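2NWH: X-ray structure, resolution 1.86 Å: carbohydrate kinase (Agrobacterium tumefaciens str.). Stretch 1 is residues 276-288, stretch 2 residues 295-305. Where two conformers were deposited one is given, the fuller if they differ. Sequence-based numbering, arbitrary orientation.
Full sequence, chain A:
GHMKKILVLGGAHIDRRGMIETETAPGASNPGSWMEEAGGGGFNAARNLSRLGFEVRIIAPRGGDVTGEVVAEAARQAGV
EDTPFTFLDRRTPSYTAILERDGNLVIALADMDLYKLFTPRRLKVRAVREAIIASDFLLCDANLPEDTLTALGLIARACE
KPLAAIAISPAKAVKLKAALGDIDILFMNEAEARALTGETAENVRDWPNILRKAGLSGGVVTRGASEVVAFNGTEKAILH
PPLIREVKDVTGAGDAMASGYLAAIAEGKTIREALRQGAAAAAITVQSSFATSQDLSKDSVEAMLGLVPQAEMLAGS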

# COMPACT_ATOMS: atom_id res chain seq x y z
N ARG A 276 1.29 13.70 10.09
CA ARG A 276 -0.07 14.28 10.14
C ARG A 276 -0.80 14.18 8.80
O ARG A 276 -2.03 14.03 8.81
CB ARG A 276 -0.03 15.71 10.64
CG ARG A 276 0.37 15.78 12.13
CD ARG A 276 0.19 17.17 12.70
NE ARG A 276 -1.23 17.48 12.87
CZ ARG A 276 -1.87 18.44 12.20
NH1 ARG A 276 -1.23 19.17 11.31
NH2 ARG A 276 -3.16 18.66 12.45
N GLN A 277 -0.08 14.28 7.68
CA GLN A 277 -0.75 14.13 6.37
C GLN A 277 -1.23 12.70 6.15
O GLN A 277 -2.34 12.48 5.62
CB GLN A 277 0.13 14.58 5.18
CG GLN A 277 -0.61 14.37 3.84
CD GLN A 277 0.04 15.02 2.65
OE1 GLN A 277 0.19 16.26 2.58
NE2 GLN A 277 0.44 14.21 1.69
N GLY A 278 -0.39 11.73 6.53
CA GLY A 278 -0.73 10.32 6.41
C GLY A 278 -1.94 10.01 7.28
O GLY A 278 -2.88 9.31 6.85
N ALA A 279 -1.94 10.52 8.51
CA ALA A 279 -3.09 10.38 9.38
C ALA A 279 -4.35 10.98 8.79
O ALA A 279 -5.40 10.36 8.89
CB ALA A 279 -2.84 11.00 10.75
N ALA A 280 -4.24 12.18 8.19
CA ALA A 280 -5.41 12.83 7.55
C ALA A 280 -5.97 11.93 6.45
O ALA A 280 -7.20 11.70 6.33
CB ALA A 280 -5.00 14.17 6.98
N ALA A 281 -5.06 11.46 5.61
CA ALA A 281 -5.42 10.58 4.51
C ALA A 281 -6.11 9.28 4.98
O ALA A 281 -7.15 8.91 4.45
CB ALA A 281 -4.19 10.31 3.62
N ALA A 282 -5.57 8.62 6.00
CA ALA A 282 -6.20 7.43 6.60
C ALA A 282 -7.63 7.73 7.15
O ALA A 282 -8.61 7.00 6.83
CB ALA A 282 -5.28 6.87 7.72
N ALA A 283 -7.73 8.83 7.89
CA ALA A 283 -9.01 9.28 8.54
C ALA A 283 -10.08 9.50 7.50
O ALA A 283 -11.23 9.16 7.72
CB ALA A 283 -8.78 10.59 9.36
N ILE A 284 -9.70 10.07 6.35
CA ILE A 284 -10.67 10.36 5.31
C ILE A 284 -11.31 9.05 4.86
O ILE A 284 -12.50 9.01 4.64
CB ILE A 284 -10.03 11.05 4.11
CG1 ILE A 284 -9.72 12.52 4.46
CG2 ILE A 284 -10.90 10.93 2.79
CD1 ILE A 284 -8.70 13.13 3.45
N THR A 285 -10.51 8.01 4.74
CA THR A 285 -10.97 6.70 4.19
C THR A 285 -11.81 5.91 5.20
O THR A 285 -12.42 4.90 4.84
CB THR A 285 -9.79 5.81 3.74
OG1 THR A 285 -9.03 5.32 4.87
CG2 THR A 285 -8.88 6.58 2.76
N VAL A 286 -11.83 6.35 6.45
CA VAL A 286 -12.54 5.56 7.49
C VAL A 286 -13.50 6.43 8.31
O VAL A 286 -14.04 5.97 9.32
CB VAL A 286 -11.57 4.79 8.41
CG1 VAL A 286 -10.77 3.76 7.62
CG2 VAL A 286 -10.63 5.78 9.19
N GLN A 287 -13.74 7.66 7.86
CA GLN A 287 -14.60 8.57 8.66
C GLN A 287 -16.10 8.20 8.66
O GLN A 287 -16.87 8.71 9.50
CB GLN A 287 -14.40 10.03 8.22
CG GLN A 287 -14.99 10.30 6.82
CD GLN A 287 -14.89 11.77 6.46
OE1 GLN A 287 -14.99 12.65 7.35
NE2 GLN A 287 -14.69 12.08 5.16
N SER A 288 -16.52 7.35 7.72
CA SER A 288 -17.89 6.74 7.77
C SER A 288 -17.82 5.33 7.22
O SER A 288 -16.84 4.97 6.57
CB SER A 288 -18.95 7.58 7.01
OG SER A 288 -18.92 7.37 5.58
N ASP A 295 -12.29 9.09 -1.95
CA ASP A 295 -12.45 10.47 -1.34
C ASP A 295 -11.14 11.25 -1.12
O ASP A 295 -11.17 12.44 -0.77
CB ASP A 295 -13.18 10.30 -0.03
CG ASP A 295 -14.60 9.83 -0.24
OD1 ASP A 295 -15.27 10.30 -1.20
OD2 ASP A 295 -15.02 8.97 0.54
N LEU A 296 -9.99 10.60 -1.35
CA LEU A 296 -8.68 11.25 -1.25
C LEU A 296 -8.39 12.21 -2.38
O LEU A 296 -8.58 11.88 -3.55
CB LEU A 296 -7.49 10.27 -1.12
CG LEU A 296 -7.43 9.35 0.06
CD1 LEU A 296 -6.33 8.30 -0.15
CD2 LEU A 296 -7.07 10.21 1.29
N SER A 297 -7.94 13.41 -1.98
CA SER A 297 -7.48 14.44 -2.91
C SER A 297 -6.64 15.40 -2.08
O SER A 297 -6.68 15.35 -0.84
CB SER A 297 -8.68 15.19 -3.54
OG SER A 297 -9.36 15.96 -2.56
N LYS A 298 -5.88 16.28 -2.73
CA LYS A 298 -5.12 17.28 -1.96
C LYS A 298 -6.11 18.09 -1.17
O LYS A 298 -5.88 18.44 -0.03
CB LYS A 298 -4.38 18.24 -2.90
CG LYS A 298 -3.17 17.61 -3.54
CD LYS A 298 -2.40 18.67 -4.35
CE LYS A 298 -1.62 19.57 -3.43
NZ LYS A 298 -0.68 20.47 -4.20
N ASP A 299 -7.23 18.43 -1.79
CA ASP A 299 -8.19 19.26 -1.06
C ASP A 299 -8.84 18.58 0.15
O ASP A 299 -9.07 19.23 1.19
CB ASP A 299 -9.22 19.86 -2.00
CG ASP A 299 -8.61 20.88 -2.96
OD1 ASP A 299 -7.43 21.34 -2.80
OD2 ASP A 299 -9.34 21.23 -3.87
N SER A 300 -9.17 17.29 0.04
CA SER A 300 -9.81 16.64 1.17
C SER A 300 -8.81 16.42 2.31
O SER A 300 -9.15 16.49 3.49
CB SER A 300 -10.52 15.35 0.77
OG SER A 300 -9.59 14.34 0.39
N VAL A 301 -7.55 16.17 1.96
CA VAL A 301 -6.54 16.01 2.97
C VAL A 301 -6.38 17.35 3.70
O VAL A 301 -6.38 17.39 4.92
CB VAL A 301 -5.16 15.50 2.38
CG1 VAL A 301 -4.03 15.71 3.41
CG2 VAL A 301 -5.25 13.99 1.97
N GLU A 302 -6.23 18.42 2.94
CA GLU A 302 -6.22 19.79 3.46
C GLU A 302 -7.39 20.03 4.43
O GLU A 302 -7.20 20.61 5.50
CB GLU A 302 -6.28 20.76 2.26
CG GLU A 302 -6.11 22.25 2.54
CD GLU A 302 -6.36 23.11 1.26
OE1 GLU A 302 -7.38 22.87 0.54
OE2 GLU A 302 -5.56 24.02 0.98
N ALA A 303 -8.60 19.56 4.08
CA ALA A 303 -9.77 19.77 4.92
C ALA A 303 -9.77 18.94 6.22
O ALA A 303 -10.34 19.37 7.24
CB ALA A 303 -11.07 19.52 4.12
N MET A 304 -9.15 17.75 6.19
CA MET A 304 -9.16 16.87 7.35
C MET A 304 -8.01 17.19 8.31
O MET A 304 -8.12 16.94 9.51
CB MET A 304 -9.13 15.38 6.93
CG MET A 304 -9.17 14.37 8.11
SD MET A 304 -10.74 14.31 9.02
CE MET A 304 -11.55 12.99 8.06
N LEU A 305 -6.95 17.78 7.77
CA LEU A 305 -5.76 18.03 8.57
C LEU A 305 -5.98 18.78 9.90
O LEU A 305 -5.35 18.45 10.90
CB LEU A 305 -4.69 18.71 7.72
CG LEU A 305 -3.31 18.72 8.37
CD1 LEU A 305 -2.79 17.24 8.44
CD2 LEU A 305 -2.34 19.63 7.57
O HOH W 1 -14.95 9.99 3.27

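Val-301 forms the apolar centre of the contact: its side chain (chi1 t) sits as a knob in a hole lined by Gln-277, Ala-280, Ala-281 and Ile-284, with Val-301 CG1 4.0 Å from Ala-280 CB and Val-301 CG2 3.9 Å from Ile-284 CD1. The two helices cross at 101°, close to perpendicular, and their axes approach to 8.6 Å. Ala-280, Ala-281 and Ala-283 of the first helix all touch the second stretch; the CA atoms of Ala-280 and Leu-305 are 5.3 Å apart. Ile-284 points toward the second stretch and is the most covered residue of the pair. Its CD1 lies 4.0 Å from Leu-296 CD2 and 3.4 Å from Ser-300 O, so the methyl packs against backbone as well as side chains. Leu-296, two residues before the second helix, brings its CD2 to 3.7 Å from Ala-281 CB. Met-304 runs along the first helix: its CB lies 3.8 Å from Ile-284 CG1 and its CE 3.9 Å from Ala-283 CB, while the same CE reaches Gln-287 OE1 at 3.5 Å.

Further out, Leu-305 CD1 packs 4.1 Å from Ala-280 CB and covers one face of the Arg-276 guanidinium, whose NH2 lies 2.7 Å from Leu-305 O. The start of the second helix is held by its own serines: Ser-300 N donates to Ser-297 OG (2.9 Å), capping the helix, and Ser-300 OG donates to Asp-295 O (2.7 Å), tying the preceding turn to the first helical turn. At the other polar edge, water 1 bridges the stretches, donating to Ile-284 O (3.0 Å) and Asp-295 OD2 (2.9 Å) and accepting from Gln-287 NE2 (2.8 Å). The contact buries 675 Å², both sides summed, and its close pairs are mainly apolar.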